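Matching sites in 4-hydroxy-tetrahydrodipicolinate synthase from Thermotoga maritima, a protein that catalyses the condensation of aspartate semialdehyde with pyruvate to 4-hydroxy-tetrahydrodipicolinate, a step of lysine biosynthesis (PDB 1O5K (chain A, 1.80 Å), residues Arg15-Ala20 and Asn45-Leu50), and in its relative dihydrodipicolinate synthase from Methanocaldococcus jannaschii (PDB 2YXG (chain B, 2.20 Å), residues Lys3-Ala8 and Asn33-Ile38). One frame, after least-squares fit of the local backbone (RMSD 0.41 Å); residues are numbered along the deposited sequences.

Structure 1 (1O5K); sequences RGVGTA and NGVNAL.
V17 O receives N48 N at 2.7 Å and T19 N reaches A49 O at 3.0 Å, pairing strands 16-20 and 49-52 in parallel as neighbours in the TIM barrel, with helix 32-44 making the beta-alpha-beta crossover between them. N48 adds a side-chain link: its ND2 donates to R15 O at 3.0 Å, nearly in line with the C=O but with the oxygen tilted 25° from the amide plane. R15 NE forms a salt bridge with D215. Further along, G18 has no side chain; its CA lies 3.9 Å from A49 CB and makes a CA-H...O contact of 3.2 Å with A49 O. T19 and V47 cross at about a right angle, T19 OG1 standing 3.5 Å from V47 CG1, a branch placed anti to the backbone N (chi1 159°). That hydroxyl is also hydrogen-bonded to S222 and Q42. L50, on the same face of the sheet as T19, packs against V39 of the crossover helix. I218, predicted to bind pyruvate, lies close to G18.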
loop_
_atom_site.group_PDB
_atom_site.type_symbol
_atom_site.label_atom_id
_atom_site.label_comp_id
_atom_site.label_asym_id
_atom_site.label_seq_id
_atom_site.Cartn_x
_atom_site.Cartn_y
_atom_site.Cartn_z
ATOM N N ARG A 15 32.324 1.848 10.635
ATOM C CA ARG A 15 31.173 2.422 11.328
ATOM C C ARG A 15 31.116 3.886 10.963
ATOM O O ARG A 15 32.155 4.518 10.707
ATOM C CB ARG A 15 31.286 2.298 12.843
ATOM C CG ARG A 15 31.186 0.855 13.313
ATOM C CD ARG A 15 31.010 0.751 14.798
ATOM N NE ARG A 15 29.604 0.797 15.181
ATOM C CZ ARG A 15 29.129 1.379 16.285
ATOM N NH1 ARG A 15 29.936 2.021 17.132
ATOM N NH2 ARG A 15 27.831 1.336 16.535
ATOM N N GLY A 16 29.901 4.427 10.934
ATOM C CA GLY A 16 29.713 5.798 10.524
ATOM C C GLY A 16 29.229 5.849 9.096
ATOM O O GLY A 16 28.302 5.134 8.757
ATOM N N VAL A 17 29.883 6.683 8.266
ATOM C CA VAL A 17 29.347 7.041 6.947
ATOM C C VAL A 17 30.205 6.432 5.848
ATOM O O VAL A 17 31.436 6.626 5.837
ATOM C CB VAL A 17 29.324 8.557 6.737
ATOM C CG1 VAL A 17 28.802 8.867 5.327
ATOM C CG2 VAL A 17 28.461 9.192 7.784
ATOM N N GLY A 18 29.550 5.674 4.978
ATOM C CA GLY A 18 30.107 5.159 3.746
ATOM C C GLY A 18 29.361 5.822 2.607
ATOM O O GLY A 18 28.152 5.704 2.518
ATOM N N THR A 19 30.075 6.587 1.781
ATOM C CA THR A 19 29.414 7.314 0.678
ATOM C C THR A 19 29.163 6.431 -0.517
ATOM O O THR A 19 30.064 5.836 -1.005
ATOM C CB THR A 19 30.256 8.478 0.264
ATOM O OG1 THR A 19 30.302 9.431 1.371
ATOM C CG2 THR A 19 29.642 9.258 -0.895
ATOM N N ALA A 20 27.916 6.385 -0.976
ATOM C CA ALA A 20 27.570 5.670 -2.210
ATOM C C ALA A 20 27.825 6.695 -3.306
ATOM O O ALA A 20 26.984 7.519 -3.639
ATOM C CB ALA A 20 26.138 5.227 -2.185
ATOM N N ASN A 45 36.632 15.238 4.401
ATOM C CA ASN A 45 35.521 15.469 5.327
ATOM C C ASN A 45 35.166 14.301 6.236
ATOM O O ASN A 45 34.085 14.289 6.846
ATOM C CB ASN A 45 34.329 15.982 4.529
ATOM C CG ASN A 45 34.522 17.408 4.132
ATOM O OD1 ASN A 45 34.537 18.291 5.010
ATOM N ND2 ASN A 45 34.789 17.652 2.836
ATOM N N GLY A 46 36.064 13.312 6.338
ATOM C CA GLY A 46 35.934 12.300 7.396
ATOM C C GLY A 46 35.043 11.110 7.149
ATOM O O GLY A 46 34.714 10.356 8.079
ATOM N N VAL A 47 34.647 10.909 5.895
ATOM C CA VAL A 47 33.895 9.727 5.513
ATOM C C VAL A 47 34.721 8.465 5.785
ATOM O O VAL A 47 35.937 8.470 5.640
ATOM C CB VAL A 47 33.442 9.928 4.029
ATOM C CG1 VAL A 47 33.097 8.692 3.318
ATOM C CG2 VAL A 47 32.272 10.915 4.023
ATOM N N ASN A 48 34.047 7.391 6.193
ATOM C CA ASN A 48 34.714 6.217 6.685
ATOM C C ASN A 48 34.783 5.037 5.712
ATOM O O ASN A 48 35.449 4.078 5.996
ATOM C CB ASN A 48 34.113 5.786 8.018
ATOM C CG ASN A 48 34.766 6.572 9.191
ATOM O OD1 ASN A 48 35.886 7.048 9.053
ATOM N ND2 ASN A 48 34.078 6.722 10.272
ATOM N N ALA A 49 34.133 5.162 4.573
ATOM C CA ALA A 49 34.147 4.144 3.475
ATOM C C ALA A 49 33.598 4.738 2.217
ATOM O O ALA A 49 32.908 5.765 2.243
ATOM C CB ALA A 49 33.315 2.935 3.841
ATOM N N LEU A 50 33.979 4.135 1.081
ATOM C CA LEU A 50 33.355 4.464 -0.198
ATOM C C LEU A 50 32.734 3.214 -0.793
ATOM O O LEU A 50 33.405 2.156 -0.902
ATOM C CB LEU A 50 34.317 5.066 -1.211
ATOM C CG LEU A 50 34.994 6.385 -0.883
ATOM C CD1 LEU A 50 36.036 6.662 -1.901
ATOM C CD2 LEU A 50 33.993 7.510 -0.872
#

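Structure 2 (2YXG); sequences KGVYPA and NGVSGI.
V5 O receives S36 N at 2.9 Å, and the two segments run parallel; P7, an imino acid, has no N-H to offer G37 O. S36 adds a side-chain link: OG, beside its own backbone N (chi1 -63°), donates to K3 O at 2.8 Å in the carbonyl plane. A water joins the same OG to V5 N. Further along, Y6 makes a CA-H...O contact of 3.3 Å with G37 O, and its ring leans on G37, CD1 coming to 3.4 Å from G37 CA, where any CB would clash. S36 CB lies over one face of that ring in a CH-pi contact, 23° off the normal. Y6 OH accepts K3 N at 2.9 Å and bonds to Q71, two links that hold the hydroxyl end of the ring. P7 and V35 cross obliquely, P7 CG standing 3.7 Å from V35 CG1, a branch placed anti to the carbonyl carbon (chi1 -57°). P7 CD presses on G37 O at 3.0 Å. I38 packs on I27. I201, predicted to bind pyruvate, touches Y6.

What differs
The side-chain link to the carbonyl of R15(A) or K3(B) is kept with a different donor: N48(A) ND2 meets R15(A) O at 3.0 Å, and S36(B) OG meets K3(B) O at 2.8 Å. The two donors do not share a place, although the CB atoms coincide. The backbone bond from N48(A) N to V17(A) O is likewise found between S36(B) N and V5(B) O. One bond belongs to structure 2 alone, K3(B) N to Y6(B) OH at 2.9 Å, since G18(A) has no polar side-chain atom to make it. The longer amide of N48(A) also brings OD1 to 3.6 Å from G46(A) O, an approach S36(B) does not make.

The packing turns on a paired exchange. G18(A) faces A49(A), whose CB rests 3.9 Å from G18(A) CA; in structure 2 the bulk sits on the first strand instead, Y6(B) facing G37(B). After superposition A49(A) CB stands 1.5 Å apart from the place of Y6(B) CD1, so a methyl from one strand is roughly replaced by a ring carbon from the other. The rest of the ring gains contacts, with S36(B) CB 3.7 Å from Y6(B) CZ and G4(B) O 3.5 Å from Y6(B) CD2. With the K3(B)-Y6(B) bond, this may tie the start of the first strand more closely to the second segment at S36(B).

T19(A) OG1 and P7(B) CG lie 0.9 Å apart, whereas T19(A) CG2 and P7(B) CD have no counterparts; the touch on V47(A) or V35(B) is kept. Those valines are modelled with different chi1, 159° and -57°. In L50(A) and I38(B), CG and CG1 stand 0.5 Å apart, and CG2 of I38(B) has no counterpart in L50(A).

Structure 2 (2YXG)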
loop_
_atom_site.group_PDB
_atom_site.type_symbol
_atom_site.label_atom_id
_atom_site.label_comp_id
_atom_site.label_asym_id
_atom_site.label_seq_id
_atom_site.Cartn_x
_atom_site.Cartn_y
_atom_site.Cartn_z
ATOM N N LYS B 3 31.437 0.986 10.548
ATOM C CA LYS B 3 30.953 2.083 11.420
ATOM C C LYS B 3 30.992 3.469 10.792
ATOM O O LYS B 3 31.987 3.851 10.191
ATOM C CB LYS B 3 31.750 2.107 12.724
ATOM C CG LYS B 3 31.078 2.934 13.827
ATOM C CD LYS B 3 31.887 2.968 15.152
ATOM C CE LYS B 3 30.936 2.937 16.364
ATOM N NZ LYS B 3 31.596 3.429 17.641
ATOM N N GLY B 4 29.924 4.257 10.952
ATOM C CA GLY B 4 29.989 5.638 10.461
ATOM C C GLY B 4 29.455 5.765 9.063
ATOM O O GLY B 4 28.633 4.969 8.640
ATOM N N VAL B 5 29.917 6.766 8.335
ATOM C CA VAL B 5 29.292 7.175 7.068
ATOM C C VAL B 5 30.062 6.685 5.866
ATOM O O VAL B 5 31.290 6.963 5.782
ATOM C CB VAL B 5 29.208 8.724 6.964
ATOM C CG1 VAL B 5 28.827 9.166 5.562
ATOM C CG2 VAL B 5 28.268 9.254 8.034
ATOM N N TYR B 6 29.366 5.984 4.956
ATOM C CA TYR B 6 29.954 5.463 3.671
ATOM C C TYR B 6 29.171 5.945 2.471
ATOM O O TYR B 6 28.115 5.408 2.159
ATOM C CB TYR B 6 29.992 3.929 3.625
ATOM C CG TYR B 6 30.717 3.288 4.788
ATOM C CD1 TYR B 6 32.006 2.786 4.629
ATOM C CD2 TYR B 6 30.087 3.141 6.050
ATOM C CE1 TYR B 6 32.684 2.176 5.710
ATOM C CE2 TYR B 6 30.739 2.518 7.126
ATOM C CZ TYR B 6 32.051 2.055 6.953
ATOM O OH TYR B 6 32.716 1.452 8.006
ATOM N N PRO B 7 29.658 6.980 1.798
ATOM C CA PRO B 7 28.811 7.428 0.701
ATOM C C PRO B 7 28.813 6.462 -0.444
ATOM O O PRO B 7 29.855 5.845 -0.721
ATOM C CB PRO B 7 29.440 8.756 0.236
ATOM C CG PRO B 7 30.801 8.838 1.012
ATOM C CD PRO B 7 30.868 7.800 2.031
ATOM N N ALA B 8 27.646 6.340 -1.092
ATOM C CA ALA B 8 27.513 5.530 -2.288
ATOM C C ALA B 8 27.820 6.482 -3.409
ATOM O O ALA B 8 27.017 7.384 -3.740
ATOM C CB ALA B 8 26.089 4.929 -2.397
ATOM N N ASN B 33 36.725 15.045 4.034
ATOM C CA ASN B 33 35.633 15.421 4.896
ATOM C C ASN B 33 35.251 14.384 5.935
ATOM O O ASN B 33 34.206 14.510 6.598
ATOM C CB ASN B 33 34.469 15.948 4.057
ATOM C CG ASN B 33 34.777 17.340 3.515
ATOM O OD1 ASN B 33 35.155 17.535 2.337
ATOM N ND2 ASN B 33 34.699 18.310 4.400
ATOM N N GLY B 34 36.096 13.354 6.085
ATOM C CA GLY B 34 35.966 12.486 7.248
ATOM C C GLY B 34 35.092 11.261 7.113
ATOM O O GLY B 34 34.849 10.593 8.113
ATOM N N VAL B 35 34.688 10.914 5.890
ATOM C CA VAL B 35 33.945 9.667 5.657
ATOM C C VAL B 35 34.725 8.406 6.151
ATOM O O VAL B 35 35.963 8.410 6.193
ATOM C CB VAL B 35 33.434 9.510 4.160
ATOM C CG1 VAL B 35 32.547 10.720 3.733
ATOM C CG2 VAL B 35 34.564 9.266 3.154
ATOM N N SER B 36 34.020 7.341 6.550
ATOM C CA SER B 36 34.696 6.073 6.960
ATOM C C SER B 36 35.145 5.182 5.798
ATOM O O SER B 36 36.044 4.338 5.933
ATOM C CB SER B 36 33.776 5.222 7.819
ATOM O OG SER B 36 33.470 5.887 8.997
ATOM N N GLY B 37 34.487 5.333 4.669
ATOM C CA GLY B 37 34.715 4.463 3.544
ATOM C C GLY B 37 33.866 4.899 2.358
ATOM O O GLY B 37 33.047 5.834 2.459
ATOM N N ILE B 38 34.076 4.198 1.246
ATOM C CA ILE B 38 33.445 4.507 -0.006
ATOM C C ILE B 38 32.807 3.241 -0.590
ATOM O O ILE B 38 33.421 2.191 -0.627
ATOM C CB ILE B 38 34.496 5.145 -0.973
ATOM C CG1 ILE B 38 34.857 6.547 -0.422
ATOM C CG2 ILE B 38 34.002 5.164 -2.422
ATOM C CD1 ILE B 38 35.533 7.505 -1.396
HETATM O O HOH W 1 32.288 8.589 9.207
#